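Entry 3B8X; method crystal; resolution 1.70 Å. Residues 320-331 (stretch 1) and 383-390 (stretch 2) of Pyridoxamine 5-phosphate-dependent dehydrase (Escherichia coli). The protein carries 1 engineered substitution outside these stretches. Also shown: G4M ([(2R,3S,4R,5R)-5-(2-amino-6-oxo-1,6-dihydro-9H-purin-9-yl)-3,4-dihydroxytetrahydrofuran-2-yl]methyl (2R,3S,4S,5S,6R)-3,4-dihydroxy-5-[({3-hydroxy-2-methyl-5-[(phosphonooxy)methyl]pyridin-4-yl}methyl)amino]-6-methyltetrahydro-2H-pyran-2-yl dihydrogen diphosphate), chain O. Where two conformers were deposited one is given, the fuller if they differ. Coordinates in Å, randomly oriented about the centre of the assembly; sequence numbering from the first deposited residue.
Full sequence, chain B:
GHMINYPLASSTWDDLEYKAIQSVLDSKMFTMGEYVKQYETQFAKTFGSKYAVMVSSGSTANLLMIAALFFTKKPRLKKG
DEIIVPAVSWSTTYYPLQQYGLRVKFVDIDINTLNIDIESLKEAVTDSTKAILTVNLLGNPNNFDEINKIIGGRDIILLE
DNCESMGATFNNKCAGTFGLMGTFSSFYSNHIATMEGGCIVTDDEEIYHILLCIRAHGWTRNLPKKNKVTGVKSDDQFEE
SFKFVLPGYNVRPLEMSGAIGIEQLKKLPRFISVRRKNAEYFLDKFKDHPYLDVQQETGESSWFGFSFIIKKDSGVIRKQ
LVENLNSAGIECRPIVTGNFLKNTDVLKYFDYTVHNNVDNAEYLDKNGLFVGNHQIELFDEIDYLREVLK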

# COMPACT_ATOMS: atom_id res chain seq x y z
N GLN B 320 -17.32 21.99 24.20
CA GLN B 320 -17.43 21.80 25.62
C GLN B 320 -17.42 20.35 26.01
O GLN B 320 -16.73 19.97 26.92
N LEU B 321 -18.23 19.55 25.35
CA LEU B 321 -18.27 18.15 25.70
C LEU B 321 -16.92 17.50 25.48
O LEU B 321 -16.52 16.58 26.19
N VAL B 322 -16.23 17.96 24.45
CA VAL B 322 -14.91 17.44 24.14
C VAL B 322 -13.95 17.65 25.31
O VAL B 322 -13.34 16.71 25.83
N GLU B 323 -13.90 18.88 25.79
CA GLU B 323 -13.05 19.29 26.92
C GLU B 323 -13.44 18.48 28.12
O GLU B 323 -12.60 18.01 28.90
N ASN B 324 -14.75 18.38 28.30
CA ASN B 324 -15.29 17.65 29.42
C ASN B 324 -14.85 16.22 29.40
O ASN B 324 -14.53 15.66 30.44
N LEU B 325 -14.86 15.62 28.22
CA LEU B 325 -14.49 14.22 28.10
C LEU B 325 -13.00 14.06 28.39
O LEU B 325 -12.58 13.18 29.11
N ASN B 326 -12.20 14.94 27.82
CA ASN B 326 -10.79 14.79 28.01
C ASN B 326 -10.35 14.97 29.43
O ASN B 326 -9.52 14.20 29.93
N SER B 327 -10.98 15.93 30.08
CA SER B 327 -10.74 16.23 31.47
C SER B 327 -10.94 14.95 32.24
O SER B 327 -10.16 14.67 33.16
N ALA B 328 -12.00 14.23 31.89
CA ALA B 328 -12.34 12.97 32.57
C ALA B 328 -11.43 11.84 32.18
O ALA B 328 -11.52 10.77 32.79
N GLY B 329 -10.61 12.03 31.16
CA GLY B 329 -9.74 10.97 30.68
C GLY B 329 -10.47 10.04 29.72
O GLY B 329 -10.15 8.86 29.63
N ILE B 330 -11.49 10.57 29.05
CA ILE B 330 -12.25 9.79 28.08
C ILE B 330 -11.87 10.22 26.65
O ILE B 330 -12.12 11.34 26.22
N GLU B 331 -11.22 9.32 25.92
CA GLU B 331 -10.71 9.65 24.59
C GLU B 331 -11.91 9.79 23.65
O GLU B 331 -12.86 9.03 23.73
N ASP B 383 -20.89 4.26 33.01
CA ASP B 383 -21.54 4.99 34.11
C ASP B 383 -20.84 6.33 34.17
O ASP B 383 -21.41 7.40 34.45
N TYR B 384 -19.53 6.24 34.07
CA TYR B 384 -18.70 7.41 34.21
C TYR B 384 -19.05 8.39 33.11
O TYR B 384 -19.30 9.58 33.33
N LEU B 385 -19.08 7.86 31.89
CA LEU B 385 -19.39 8.67 30.71
C LEU B 385 -20.74 9.38 30.88
O LEU B 385 -20.84 10.60 30.65
N ARG B 386 -21.73 8.64 31.40
CA ARG B 386 -23.06 9.19 31.69
C ARG B 386 -23.08 10.32 32.75
O ARG B 386 -23.83 11.30 32.62
N GLU B 387 -22.21 10.21 33.75
CA GLU B 387 -22.05 11.24 34.77
C GLU B 387 -21.36 12.47 34.18
O GLU B 387 -21.67 13.60 34.48
N VAL B 388 -20.38 12.25 33.32
CA VAL B 388 -19.66 13.37 32.69
C VAL B 388 -20.56 14.17 31.72
O VAL B 388 -20.49 15.40 31.65
N LEU B 389 -21.37 13.46 30.94
CA LEU B 389 -22.27 14.08 29.97
C LEU B 389 -23.65 14.25 30.60
O LEU B 389 -24.67 13.77 30.10
N LYS B 390 -23.67 14.91 31.74
CA LYS B 390 -24.90 15.13 32.46
C LYS B 390 -25.42 16.55 32.15
O LYS B 390 -24.57 17.35 31.71
OXT LYS B 390 -26.63 16.75 32.33

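Helix 320-328 and helix 383-388 run roughly antiparallel, their N-to-C directions 136° apart and their axes 10.4 Å apart at closest approach, and the space between them is filled by Val-388, Ala-328, Tyr-384 and the ends of several leucines and Ile-330. Val-388 is the central bump. Its CA-to-CB bond points toward stretch 1, and with chi1 t, CG1 alone reaches Asn-324 O (3.7 Å) and Leu-325 CD2 (4.0 Å), while CG2 makes the closer approach to Ala-328 CB (3.8 Å). The small alanine, also pointing toward its partner, lets Val-388 and Tyr-384 come close to the first helix.

Beside this centre the leucines start sideways and reach inward with their ends. Leu-321 and Leu-389, both m,t, meet tip to tip, CD2 of Leu-321 only 3.4 Å from CD2 of Leu-389. Leu-325, also m,t, sends its CD2 into a hollow formed by Val-388, Leu-389 and Leu-385, 3.8 Å from CD1 of Leu-385, whose t,p rotamer presents that methyl.

Beyond the helix, Gly-329 takes a positive phi in a Schellman motif; a CB there would jam against the preceding carbonyl oxygen, so glycine suits the turn. The chain then delivers Ile-330, m,t, toward stretch 2. Its long arm ends in CD1, which wedges among Tyr-384 (3.8 Å to CD2), Leu-385 (4.1 Å to CD1) and Val-388 (4.1 Å to CG2).

Tyr-384, chi1 t, combines apolar packing with a polar tie: its CZ lies 3.4 Å from Ala-328 CB, and its OH donates a 2.7 Å hydrogen bond to Ala-328 O, which sits at the ring edge. The hydroxyl's position is somewhat uncertain. Out of reach of stretch 2, Glu-331 turns its carboxylate to the bound G4M, with OE2 3.1 Å from ligand O3'.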

# COMPACT_ATOMS: atom_id res chain seq x y z
CB GLN B 320 -18.68 22.46 26.16
CG GLN B 320 -18.48 23.95 26.39
CD GLN B 320 -16.99 24.35 26.46
OE1 GLN B 320 -16.27 23.90 27.35
NE2 GLN B 320 -16.54 25.19 25.52
CB LEU B 321 -19.28 17.44 24.83
CG LEU B 321 -20.70 17.91 25.16
CD1 LEU B 321 -21.58 17.13 24.24
CD2 LEU B 321 -21.03 17.62 26.61
CB VAL B 322 -14.38 18.05 22.81
CG1 VAL B 322 -12.91 17.71 22.58
CG2 VAL B 322 -15.23 17.55 21.67
CB GLU B 323 -13.38 20.73 27.28
CG GLU B 323 -12.38 21.41 28.20
CD GLU B 323 -12.71 22.88 28.41
OE1 GLU B 323 -13.26 23.22 29.47
OE2 GLU B 323 -12.42 23.68 27.49
CB ASN B 324 -16.80 17.72 29.40
CG ASN B 324 -17.32 18.95 30.07
OD1 ASN B 324 -18.53 19.08 30.29
ND2 ASN B 324 -16.43 19.90 30.35
CB LEU B 325 -14.90 13.66 26.70
CG LEU B 325 -16.42 13.51 26.51
CD1 LEU B 325 -16.95 13.33 25.06
CD2 LEU B 325 -16.98 12.41 27.46
CB ASN B 326 -10.06 15.71 27.05
CG ASN B 326 -10.14 15.21 25.63
OD1 ASN B 326 -10.02 16.00 24.74
ND2 ASN B 326 -10.36 13.89 25.43
CB SER B 327 -11.76 17.26 31.98
OG SER B 327 -11.52 17.60 33.34
CB ALA B 328 -13.82 12.54 32.33
CB ILE B 330 -13.75 9.92 28.29
CG1 ILE B 330 -14.15 9.39 29.67
CG2 ILE B 330 -14.51 9.13 27.22
CD1 ILE B 330 -15.64 9.70 30.02
CB GLU B 331 -9.77 8.55 24.09
CG GLU B 331 -8.98 8.95 22.86
CD GLU B 331 -7.90 7.97 22.50
OE1 GLU B 331 -7.96 6.86 23.07
OE2 GLU B 331 -7.01 8.28 21.67
CB ASP B 383 -21.21 4.31 35.45
CG ASP B 383 -21.97 3.00 35.68
OD1 ASP B 383 -23.07 2.82 35.12
OD2 ASP B 383 -21.47 2.16 36.47
CB TYR B 384 -17.22 6.96 34.14
CG TYR B 384 -16.18 8.04 34.35
CD1 TYR B 384 -16.28 8.96 35.40
CD2 TYR B 384 -15.09 8.15 33.48
CE1 TYR B 384 -15.31 9.97 35.58
CE2 TYR B 384 -14.12 9.14 33.64
CZ TYR B 384 -14.23 10.06 34.69
OH TYR B 384 -13.28 11.05 34.86
CB LEU B 385 -19.37 7.78 29.49
CG LEU B 385 -19.92 8.31 28.17
CD1 LEU B 385 -18.85 9.15 27.50
CD2 LEU B 385 -20.15 7.07 27.34
CB ARG B 386 -24.07 8.07 31.97
CG ARG B 386 -25.54 8.50 32.07
CD ARG B 386 -26.13 9.02 30.78
NE ARG B 386 -27.47 9.61 30.97
CZ ARG B 386 -27.70 10.85 31.41
NH1 ARG B 386 -26.73 11.66 31.80
NH2 ARG B 386 -28.94 11.28 31.49
CB GLU B 387 -21.19 10.71 35.92
CG GLU B 387 -20.91 11.74 37.00
CD GLU B 387 -22.15 12.05 37.81
OE1 GLU B 387 -23.08 11.22 37.79
OE2 GLU B 387 -22.21 13.13 38.44
CB VAL B 388 -18.47 12.82 31.88
CG1 VAL B 388 -17.73 13.90 31.15
CG2 VAL B 388 -17.55 12.01 32.79
CB LEU B 389 -22.35 13.18 28.74
CG LEU B 389 -20.98 13.03 28.08
CD1 LEU B 389 -21.02 11.89 27.09
CD2 LEU B 389 -20.62 14.31 27.34
CB LYS B 390 -24.67 14.95 33.97
CG LYS B 390 -25.78 14.14 34.64
CD LYS B 390 -27.05 14.98 34.74
CE LYS B 390 -28.28 14.18 35.18
NZ LYS B 390 -29.50 15.04 35.41
OP3 G4M O . -7.16 2.01 8.81
PL G4M O . -7.33 1.07 7.54
OP1 G4M O . -6.39 1.51 6.29
OP2 G4M O . -6.98 -0.44 7.96
OP4 G4M O . -8.91 1.05 7.12
C5B G4M O . -9.20 2.25 6.47
C5L G4M O . -10.66 2.47 6.59
C6L G4M O . -11.47 2.26 5.48
N1L G4M O . -12.76 2.52 5.56
C2L G4M O . -13.34 2.97 6.65
C2A G4M O . -14.82 3.29 6.65
C3L G4M O . -12.63 3.17 7.83
O3L G4M O . -13.27 3.70 8.89
C4L G4M O . -11.22 2.88 7.81
C4A G4M O . -10.41 3.07 8.93
N4A G4M O . -10.92 3.61 10.00
C4G G4M O . -10.11 3.70 11.17
C5G G4M O . -10.45 4.92 11.99
C6G G4M O . -11.96 5.01 12.22
O5G G4M O . -9.84 4.62 13.23
C3G G4M O . -8.62 3.79 10.83
O3G G4M O . -8.04 2.52 11.11
C2G G4M O . -7.94 4.85 11.74
O2G G4M O . -6.51 4.72 11.74
C1G G4M O . -8.42 4.71 13.17
O1G G4M O . -8.14 5.96 13.79
P2 G4M O . -7.65 5.98 15.30
O3P G4M O . -8.61 5.04 16.20
O4P G4M O . -7.88 7.49 15.86
OPP G4M O . -6.13 5.47 15.19
P G4M O . -5.29 5.67 16.55
O1P G4M O . -5.23 7.13 17.24
O2P G4M O . -3.84 5.28 16.02
O5' G4M O . -5.60 4.48 17.54
C5' G4M O . -6.66 4.80 18.41
C4' G4M O . -6.20 4.49 19.82
O4' G4M O . -5.46 3.23 19.83
C3' G4M O . -5.20 5.58 20.30
O3' G4M O . -5.37 5.69 21.70
C2' G4M O . -3.82 4.98 19.93
O2' G4M O . -2.85 5.47 20.86
C1' G4M O . -4.09 3.51 20.21
N9 G4M O . -3.17 2.64 19.47
C8 G4M O . -3.12 2.51 18.12
N7 G4M O . -2.20 1.61 17.84
C4 G4M O . -2.26 1.79 20.04
C5 G4M O . -1.62 1.11 18.98
C6 G4M O . -0.62 0.12 19.29
O6 G4M O . -0.02 -0.52 18.44
N3 G4M O . -1.92 1.52 21.31
C2 G4M O . -0.98 0.63 21.57
N1 G4M O . -0.33 -0.08 20.59
N2 G4M O . -0.63 0.39 22.86